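Long-range contacts in tannase (Lactobacillus plantarum, PDB 3WA7), which probably hydrolyses the galloyl ester bonds of tannins on an alpha/beta-hydrolase framework: residues H410-H415 and G440-L445; G290-V295 and P427-I432. One frame throughout, in Å; residues are numbered along the deposited sequence. Where two conformers were deposited one is given.

Contact 1 of 2, residues H410-H415 and G440-L445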
ATOM      1  N   HIS A 410       2.111  -6.753 -14.023  1.00  7.54           N
ATOM      2  CA  HIS A 410       3.124  -7.248 -13.088  1.00  8.33           C
ATOM      3  C   HIS A 410       2.963  -6.688 -11.681  1.00  7.96           C
ATOM      4  O   HIS A 410       2.930  -5.469 -11.492  1.00  7.09           O
ATOM      5  CB  HIS A 410       4.509  -6.891 -13.626  1.00  8.68           C
ATOM      6  CG  HIS A 410       4.676  -7.189 -15.084  1.00 10.52           C
ATOM      7  ND1 HIS A 410       4.731  -8.473 -15.579  1.00 11.29           N
ATOM      8  CD2 HIS A 410       4.750  -6.368 -16.159  1.00 11.31           C
ATOM      9  CE1 HIS A 410       4.831  -8.431 -16.897  1.00 12.30           C
ATOM     10  NE2 HIS A 410       4.845  -7.166 -17.273  1.00 11.31           N
ATOM     11  N   TRP A 411       2.904  -7.584 -10.696  1.00  8.11           N
ATOM     12  CA  TRP A 411       2.717  -7.196  -9.298  1.00  7.43           C
ATOM     13  C   TRP A 411       3.701  -7.835  -8.321  1.00  7.86           C
ATOM     14  O   TRP A 411       4.036  -9.015  -8.442  1.00  8.75           O
ATOM     15  CB  TRP A 411       1.306  -7.578  -8.829  1.00  7.18           C
ATOM     16  CG  TRP A 411       0.198  -6.969  -9.618  1.00  5.60           C
ATOM     17  CD1 TRP A 411      -0.094  -7.196 -10.932  1.00  7.81           C
ATOM     18  CD2 TRP A 411      -0.755  -6.005  -9.156  1.00  6.94           C
ATOM     19  NE1 TRP A 411      -1.165  -6.429 -11.317  1.00  7.98           N
ATOM     20  CE2 TRP A 411      -1.592  -5.689 -10.247  1.00  6.30           C
ATOM     21  CE3 TRP A 411      -0.984  -5.379  -7.924  1.00  7.31           C
ATOM     22  CZ2 TRP A 411      -2.645  -4.767 -10.147  1.00  6.23           C
ATOM     23  CZ3 TRP A 411      -2.032  -4.463  -7.823  1.00  5.75           C
ATOM     24  CH2 TRP A 411      -2.848  -4.167  -8.932  1.00  6.22           C
ATOM     25  N   ARG A 412       4.141  -7.050  -7.341  1.00  7.67           N
ATOM     26  CA  ARG A 412       5.029  -7.540  -6.292  1.00  7.49           C
ATOM     27  C   ARG A 412       4.430  -7.063  -4.976  1.00  7.40           C
ATOM     28  O   ARG A 412       4.348  -5.859  -4.712  1.00  7.61           O
ATOM     29  CB  ARG A 412       6.454  -7.003  -6.440  1.00  7.67           C
ATOM     30  CG  ARG A 412       7.410  -7.585  -5.393  1.00  8.95           C
ATOM     31  CD  ARG A 412       8.857  -7.191  -5.664  1.00  9.02           C
ATOM     32  NE  ARG A 412       9.806  -7.902  -4.807  1.00  9.76           N
ATOM     33  CZ  ARG A 412      10.093  -7.570  -3.551  1.00 10.87           C
ATOM     34  NH1 ARG A 412       9.507  -6.527  -2.982  1.00 10.32           N
ATOM     35  NH2 ARG A 412      10.980  -8.279  -2.866  1.00 11.85           N
ATOM     36  N   ILE A 413       3.999  -8.013  -4.159  1.00  6.57           N
ATOM     37  CA  ILE A 413       3.372  -7.697  -2.886  1.00  6.54           C
ATOM     38  C   ILE A 413       4.104  -8.330  -1.714  1.00  7.74           C
ATOM     39  O   ILE A 413       4.511  -9.491  -1.779  1.00  7.78           O
ATOM     40  CB  ILE A 413       1.916  -8.203  -2.868  1.00  4.92           C
ATOM     41  CG1 ILE A 413       1.150  -7.623  -4.064  1.00  6.09           C
ATOM     42  CG2 ILE A 413       1.251  -7.842  -1.544  1.00  5.99           C
ATOM     43  CD1 ILE A 413      -0.249  -8.175  -4.213  0.55  7.21           C
ATOM     44  N   ARG A 414       4.264  -7.554  -0.645  1.00  7.18           N
ATOM     45  CA  ARG A 414       4.922  -8.025   0.567  1.00  7.77           C
ATOM     46  C   ARG A 414       4.141  -7.567   1.795  1.00  7.90           C
ATOM     47  O   ARG A 414       3.594  -6.463   1.817  1.00  8.44           O
ATOM     48  CB  ARG A 414       6.357  -7.483   0.656  1.00  7.33           C
ATOM     49  CG  ARG A 414       7.336  -8.068  -0.354  1.00  8.08           C
ATOM     50  CD  ARG A 414       7.636  -9.532  -0.042  1.00  6.94           C
ATOM     51  NE  ARG A 414       8.621 -10.116  -0.953  1.00  7.04           N
ATOM     52  CZ  ARG A 414       8.369 -10.496  -2.204  1.00  8.95           C
ATOM     53  NH1 ARG A 414       7.155 -10.361  -2.722  1.00  9.48           N
ATOM     54  NH2 ARG A 414       9.338 -11.033  -2.938  1.00 10.15           N
ATOM     55  N   HIS A 415       4.068  -8.433   2.801  1.00  6.60           N
ATOM     56  CA  HIS A 415       3.404  -8.120   4.063  1.00  6.18           C
ATOM     57  C   HIS A 415       4.170  -8.904   5.122  1.00  7.09           C
ATOM     58  O   HIS A 415       4.243 -10.127   5.052  1.00  8.25           O
ATOM     59  CB  HIS A 415       1.933  -8.559   4.064  1.00  6.01           C
ATOM     60  CG  HIS A 415       1.199  -8.188   5.318  1.00  6.78           C
ATOM     61  ND1 HIS A 415       0.396  -7.071   5.411  1.00  8.66           N
ATOM     62  CD2 HIS A 415       1.189  -8.761   6.545  1.00  5.99           C
ATOM     63  CE1 HIS A 415      -0.075  -6.972   6.642  1.00  9.67           C
ATOM     64  NE2 HIS A 415       0.391  -7.985   7.349  1.00  7.80           N
ATOM     65  N   GLY A 440       0.776 -11.357 -13.392  1.00 10.82           N
ATOM     66  CA  GLY A 440       2.029 -11.777 -12.797  1.00  9.69           C
ATOM     67  C   GLY A 440       2.064 -11.285 -11.365  1.00 10.34           C
ATOM     68  O   GLY A 440       1.824 -10.105 -11.103  1.00  9.65           O
ATOM     69  N   ILE A 441       2.355 -12.182 -10.430  1.00  9.81           N
ATOM     70  CA  ILE A 441       2.395 -11.804  -9.026  1.00  9.43           C
ATOM     71  C   ILE A 441       3.529 -12.473  -8.256  1.00 10.37           C
ATOM     72  O   ILE A 441       3.672 -13.696  -8.257  1.00 10.13           O
ATOM     73  CB  ILE A 441       1.024 -12.112  -8.338  1.00  9.22           C
ATOM     74  CG1 ILE A 441       1.134 -11.955  -6.819  1.00  9.23           C
ATOM     75  CG2 ILE A 441       0.548 -13.506  -8.722  1.00  9.67           C
ATOM     76  CD1 ILE A 441       1.414 -10.532  -6.360  1.00  7.78           C
ATOM     77  N   ASP A 442       4.354 -11.641  -7.629  1.00  9.13           N
ATOM     78  CA  ASP A 442       5.472 -12.092  -6.812  1.00 10.50           C
ATOM     79  C   ASP A 442       5.023 -11.718  -5.407  1.00  9.14           C
ATOM     80  O   ASP A 442       4.911 -10.533  -5.080  1.00  9.54           O
ATOM     81  CB  ASP A 442       6.746 -11.335  -7.186  1.00 11.28           C
ATOM     82  CG  ASP A 442       7.948 -11.800  -6.398  1.00 13.53           C
ATOM     83  OD1 ASP A 442       7.857 -11.855  -5.157  1.00 14.54           O
ATOM     84  OD2 ASP A 442       8.988 -12.111  -7.018  1.00 15.84           O
ATOM     85  N   PHE A 443       4.767 -12.726  -4.579  1.00  9.16           N
ATOM     86  CA  PHE A 443       4.250 -12.497  -3.234  1.00  8.46           C
ATOM     87  C   PHE A 443       5.017 -13.221  -2.138  1.00  9.91           C
ATOM     88  O   PHE A 443       5.536 -14.317  -2.350  1.00  8.96           O
ATOM     89  CB  PHE A 443       2.775 -12.927  -3.224  1.00  6.45           C
ATOM     90  CG  PHE A 443       2.109 -12.867  -1.874  1.00  7.23           C
ATOM     91  CD1 PHE A 443       2.017 -11.671  -1.173  1.00  7.22           C
ATOM     92  CD2 PHE A 443       1.534 -14.009  -1.326  1.00  9.43           C
ATOM     93  CE1 PHE A 443       1.359 -11.609   0.053  1.00  9.25           C
ATOM     94  CE2 PHE A 443       0.873 -13.960  -0.100  1.00 10.46           C
ATOM     95  CZ  PHE A 443       0.785 -12.757   0.592  1.00  9.91           C
ATOM     96  N   ALA A 444       5.081 -12.600  -0.964  1.00 10.26           N
ATOM     97  CA  ALA A 444       5.766 -13.191   0.180  1.00  9.60           C
ATOM     98  C   ALA A 444       5.363 -12.543   1.500  1.00 10.42           C
ATOM     99  O   ALA A 444       4.935 -11.383   1.546  1.00  9.70           O
ATOM    100  CB  ALA A 444       7.283 -13.096  -0.003  1.00 11.28           C
ATOM    101  N   LEU A 445       5.499 -13.318   2.572  1.00 10.00           N
ATOM    102  CA  LEU A 445       5.195 -12.878   3.928  1.00  9.46           C
ATOM    103  C   LEU A 445       6.506 -13.024   4.707  1.00  9.38           C
ATOM    104  O   LEU A 445       6.670 -13.963   5.477  1.00  9.19           O
ATOM    105  CB  LEU A 445       4.136 -13.785   4.568  1.00 10.29           C
ATOM    106  CG  LEU A 445       3.483 -13.357   5.876  0.50  9.16           C
ATOM    107  CD1 LEU A 445       2.383 -12.342   5.587  0.50 10.72           C
ATOM    108  CD2 LEU A 445       2.896 -14.577   6.564  0.50 10.15           C
TER
HETATM  109  O   HOH W   1      11.018 -10.142  -5.754  1.00 23.91           O
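Trp411 N donates to Gly440 O at 2.8 Å, the first of a run of backbone hydrogen bonds that zip strands 410-414 and 440-444 together in parallel, their axes 4.6 Å apart. Asp442 N to Trp411 O and Ile413 N to Asp442 O carry the ladder on; Ala444 N reaches Ile413 O over a longer 3.3 Å, and His415 N to Ala444 O is weak. These are the last two strands of the alpha/beta-hydrolase sheet, and with helix 425-436 between them they form a beta-alpha-beta unit.

The polar face is built round Asp442. The Arg414 chain is bent at chi2 (-69°), which turns CD, and the guanidinium comes to lie near strand 440-444. It approaches the carboxylate end-on with two nitrogens that share one oxygen: NH2 lies 2.8 Å and NH1 2.9 Å from Asp442 OD1, both from the same face of the carboxylate. NH1 also donates to Ile413 O, above that carbonyl's plane. One face of the guanidinium rests on Ala444 CB; against the other, offset, lies the guanidinium of Arg412, CZ to CZ. Water 1 joins Arg412 NE to Asp442 OD2, while Arg412 NH2 forms a salt bridge with Asp456.

The opposite face is mainly apolar. Trp411 CB packs on Ile441 CD1, Ile413 CD1 meets Ile441 CD1 at 3.6 Å, and Ile413 CB lies 3.9 Å from Phe443 CD1, on the face that helix 425-436 covers.

An alanine in place of Arg414 would probably leave Asp442 OD1 without its two donors and Ala444 CB without its guanidinium cover. Two stacked arginines would repel each other, so the carboxylates of Asp442 and Asp456 probably offset much of that charge and make the pairing tolerable at the sheet's edge.

Contact 2 of 2, residues G290-V295 and P427-I432. With SO4 (sulfate ion), chain B.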
ATOM      1  N   GLY A 290     -10.710 -24.561   7.438  1.00  8.60           N
ATOM      2  CA  GLY A 290     -10.888 -24.930   6.046  1.00  8.75           C
ATOM      3  C   GLY A 290      -9.688 -24.739   5.145  1.00  7.45           C
ATOM      4  O   GLY A 290      -8.605 -24.356   5.590  1.00  7.17           O
ATOM      5  N   SER A 291      -9.893 -24.995   3.858  1.00  6.46           N
ATOM      6  CA  SER A 291      -8.818 -24.884   2.885  1.00  6.88           C
ATOM      7  C   SER A 291      -8.145 -23.517   2.856  1.00  8.26           C
ATOM      8  O   SER A 291      -6.928 -23.432   2.684  1.00  9.53           O
ATOM      9  CB  SER A 291      -9.328 -25.260   1.491  1.00  8.29           C
ATOM     10  OG  SER A 291     -10.501 -24.548   1.154  1.00  7.64           O
ATOM     11  N   PHE A 292      -8.912 -22.444   3.031  1.00  6.73           N
ATOM     12  CA  PHE A 292      -8.298 -21.121   3.020  1.00  6.19           C
ATOM     13  C   PHE A 292      -7.422 -20.929   4.252  1.00  4.54           C
ATOM     14  O   PHE A 292      -6.345 -20.339   4.167  1.00  5.41           O
ATOM     15  CB  PHE A 292      -9.343 -20.006   2.981  1.00  6.02           C
ATOM     16  CG  PHE A 292      -8.737 -18.633   2.890  1.00  6.74           C
ATOM     17  CD1 PHE A 292      -8.176 -18.182   1.695  1.00  3.71           C
ATOM     18  CD2 PHE A 292      -8.676 -17.811   4.009  1.00  5.50           C
ATOM     19  CE1 PHE A 292      -7.561 -16.933   1.621  1.00  4.54           C
ATOM     20  CE2 PHE A 292      -8.062 -16.559   3.943  1.00  7.08           C
ATOM     21  CZ  PHE A 292      -7.505 -16.120   2.751  1.00  5.00           C
ATOM     22  N   ARG A 293      -7.881 -21.413   5.401  1.00  4.23           N
ATOM     23  CA  ARG A 293      -7.091 -21.283   6.620  1.00  4.78           C
ATOM     24  C   ARG A 293      -5.767 -22.024   6.432  1.00  5.73           C
ATOM     25  O   ARG A 293      -4.713 -21.564   6.883  1.00  6.96           O
ATOM     26  CB  ARG A 293      -7.840 -21.866   7.818  1.00  5.84           C
ATOM     27  CG  ARG A 293      -7.095 -21.685   9.135  1.00  8.01           C
ATOM     28  CD  ARG A 293      -7.822 -22.346  10.294  1.00 11.00           C
ATOM     29  NE  ARG A 293      -7.164 -22.103  11.578  1.00 10.87           N
ATOM     30  CZ  ARG A 293      -7.356 -21.026  12.334  1.00 12.08           C
ATOM     31  NH1 ARG A 293      -8.199 -20.078  11.943  1.00 14.18           N
ATOM     32  NH2 ARG A 293      -6.707 -20.897  13.485  1.00 12.91           N
ATOM     33  N   ASP A 294      -5.830 -23.175   5.764  1.00  6.12           N
ATOM     34  CA  ASP A 294      -4.637 -23.978   5.496  1.00  7.72           C
ATOM     35  C   ASP A 294      -3.592 -23.143   4.757  1.00  7.38           C
ATOM     36  O   ASP A 294      -2.393 -23.257   5.019  1.00  7.39           O
ATOM     37  CB  ASP A 294      -4.984 -25.197   4.628  1.00 10.37           C
ATOM     38  CG  ASP A 294      -5.651 -26.320   5.408  1.00 13.57           C
ATOM     39  OD1 ASP A 294      -5.931 -26.160   6.616  1.00 12.89           O
ATOM     40  OD2 ASP A 294      -5.896 -27.381   4.793  1.00 16.26           O
ATOM     41  N   VAL A 295      -4.052 -22.312   3.824  1.00  7.57           N
ATOM     42  CA  VAL A 295      -3.156 -21.471   3.038  1.00  6.77           C
ATOM     43  C   VAL A 295      -2.424 -20.475   3.924  1.00  7.63           C
ATOM     44  O   VAL A 295      -1.214 -20.291   3.790  1.00  7.72           O
ATOM     45  CB  VAL A 295      -3.929 -20.712   1.930  1.00  8.24           C
ATOM     46  CG1 VAL A 295      -2.998 -19.762   1.187  1.00  6.59           C
ATOM     47  CG2 VAL A 295      -4.529 -21.712   0.953  1.00  6.79           C
ATOM     48  N   PRO A 427      -3.724  -9.435   2.283  1.00  5.94           N
ATOM     49  CA  PRO A 427      -2.792  -9.487   1.150  1.00  5.02           C
ATOM     50  C   PRO A 427      -2.859 -10.831   0.411  1.00  5.58           C
ATOM     51  O   PRO A 427      -2.610 -10.904  -0.792  1.00  4.58           O
ATOM     52  CB  PRO A 427      -1.430  -9.236   1.803  1.00  5.44           C
ATOM     53  CG  PRO A 427      -1.617  -9.760   3.199  1.00  3.76           C
ATOM     54  CD  PRO A 427      -3.002  -9.269   3.555  1.00  5.83           C
ATOM     55  N   ILE A 428      -3.206 -11.895   1.128  1.00  4.26           N
ATOM     56  CA  ILE A 428      -3.304 -13.206   0.496  1.00  4.45           C
ATOM     57  C   ILE A 428      -4.441 -13.226  -0.529  1.00  4.48           C
ATOM     58  O   ILE A 428      -4.297 -13.793  -1.612  1.00  5.36           O
ATOM     59  CB  ILE A 428      -3.518 -14.317   1.555  1.00  3.83           C
ATOM     60  CG1 ILE A 428      -2.242 -14.466   2.395  1.00  4.77           C
ATOM     61  CG2 ILE A 428      -3.861 -15.637   0.870  1.00  6.58           C
ATOM     62  CD1 ILE A 428      -2.396 -15.366   3.611  1.00  6.03           C
ATOM     63  N   ILE A 429      -5.565 -12.601  -0.192  1.00  6.09           N
ATOM     64  CA  ILE A 429      -6.701 -12.542  -1.108  1.00  4.98           C
ATOM     65  C   ILE A 429      -6.295 -11.809  -2.384  1.00  4.98           C
ATOM     66  O   ILE A 429      -6.619 -12.244  -3.489  1.00  3.43           O
ATOM     67  CB  ILE A 429      -7.907 -11.818  -0.468  1.00  5.44           C
ATOM     68  CG1 ILE A 429      -8.555 -12.722   0.587  1.00  5.08           C
ATOM     69  CG2 ILE A 429      -8.924 -11.442  -1.544  1.00  5.97           C
ATOM     70  CD1 ILE A 429      -9.617 -12.027   1.426  1.00  6.30           C
ATOM     71  N   LEU A 430      -5.580 -10.700  -2.230  1.00  5.37           N
ATOM     72  CA  LEU A 430      -5.127  -9.926  -3.380  1.00  5.77           C
ATOM     73  C   LEU A 430      -4.193 -10.764  -4.255  1.00  5.33           C
ATOM     74  O   LEU A 430      -4.350 -10.825  -5.476  1.00  3.68           O
ATOM     75  CB  LEU A 430      -4.404  -8.658  -2.912  1.00  7.00           C
ATOM     76  CG  LEU A 430      -3.714  -7.808  -3.985  1.00  6.74           C
ATOM     77  CD1 LEU A 430      -4.715  -7.374  -5.047  1.00  8.07           C
ATOM     78  CD2 LEU A 430      -3.072  -6.599  -3.327  1.00  8.56           C
ATOM     79  N   ALA A 431      -3.225 -11.416  -3.623  1.00  6.76           N
ATOM     80  CA  ALA A 431      -2.271 -12.240  -4.354  1.00  7.05           C
ATOM     81  C   ALA A 431      -2.940 -13.369  -5.137  1.00  7.13           C
ATOM     82  O   ALA A 431      -2.611 -13.612  -6.300  1.00  7.52           O
ATOM     83  CB  ALA A 431      -1.234 -12.812  -3.392  1.00  7.48           C
ATOM     84  N   ILE A 432      -3.878 -14.065  -4.507  1.00  4.69           N
ATOM     85  CA  ILE A 432      -4.543 -15.170  -5.184  1.00  6.62           C
ATOM     86  C   ILE A 432      -5.474 -14.683  -6.281  1.00  6.43           C
ATOM     87  O   ILE A 432      -5.534 -15.279  -7.356  1.00  7.33           O
ATOM     88  CB  ILE A 432      -5.321 -16.049  -4.186  1.00  7.45           C
ATOM     89  CG1 ILE A 432      -4.332 -16.710  -3.222  1.00  7.38           C
ATOM     90  CG2 ILE A 432      -6.131 -17.112  -4.934  1.00  8.45           C
ATOM     91  CD1 ILE A 432      -4.989 -17.558  -2.144  1.00  5.53           C
TER
HETATM   92  S   SO4 B 501      -4.792 -24.204  13.671  1.00 13.36           S
HETATM   93  O1  SO4 B 501      -3.425 -24.319  13.131  1.00 14.72           O
HETATM   94  O2  SO4 B 501      -4.935 -22.963  14.449  1.00 11.17           O
HETATM   95  O3  SO4 B 501      -5.762 -24.204  12.561  1.00 14.36           O
HETATM   96  O4  SO4 B 501      -5.064 -25.359  14.551  1.00 17.84           O
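Ile428 and Phe292 meet where two helices of the alpha/beta-hydrolase structure pack nearly crosswise: helix 425-436, the connection of a beta-alpha-beta crossover, and the start of helix 291-309. The short segments cross at 102° with their axes 11.9 Å apart, a wide spacing bridged by side chains alone.

Along 427-432, Pro427 faces the sheet, packing on His415 and Phe443. Ile428 comes next and points toward the other helix. Its CG2 lies 4.0 Å from Phe292 CE1 and 4.2 Å from Val295 CG1, so one methyl serves both residues; the Ile428 side chain also touches Val296 and Leu299 of the same helix, and its CG1 lies against Phe443. Ile429 meets the phenyl group at about a right angle, its CG1 standing 4.2 Å from Phe292 CZ. Phe292 CG is anti to the backbone N (chi1 -177°), and the far end of the ring, CE1 and CZ, does the touching; Leu284 also packs against it. Leu430 and Ala431 turn to other neighbours, Leu430 to His207 and Ala431 to Phe443 of strand 440-444. One turn after Ile428, Ile432 again points across, its CD1 making a looser approach of 4.5 Å to Val295 CG1.

The contact is thus wholly apolar, and the polar groups of 290-295 look elsewhere. Gly290 is the N-cap residue of helix 291-309, and Ser291 OG bonds to Thr283 N. Arg293 extends to a sulfate ion, probably from the crystallisation liquor, which Arg297, Leu332 and Ser333 also hold: Arg293 NE donates to O3 at 2.7 Å and NH2 to O2 at 2.9 Å.

Helix 425-436 ties the two contacts together: it connects the strands of contact 1 and supplies one side of contact 2. Its inner side lies on the sheet, where Leu430 CD2 comes within 3.4 Å of Ile413 CD1 and Ala431 CB within 3.7 Å of Phe443 CD2; its outer side meets helix 291-309. Contact 1, nearer the middle of the chain, is only partly buried, consistent with strand 440-444 being the outermost strand of the sheet, and it combines backbone bonding, ion pairs and apolar packing. Contact 2 lies farther out yet is buried, smaller in area and made solely of apolar side chains, joining elements distant in sequence.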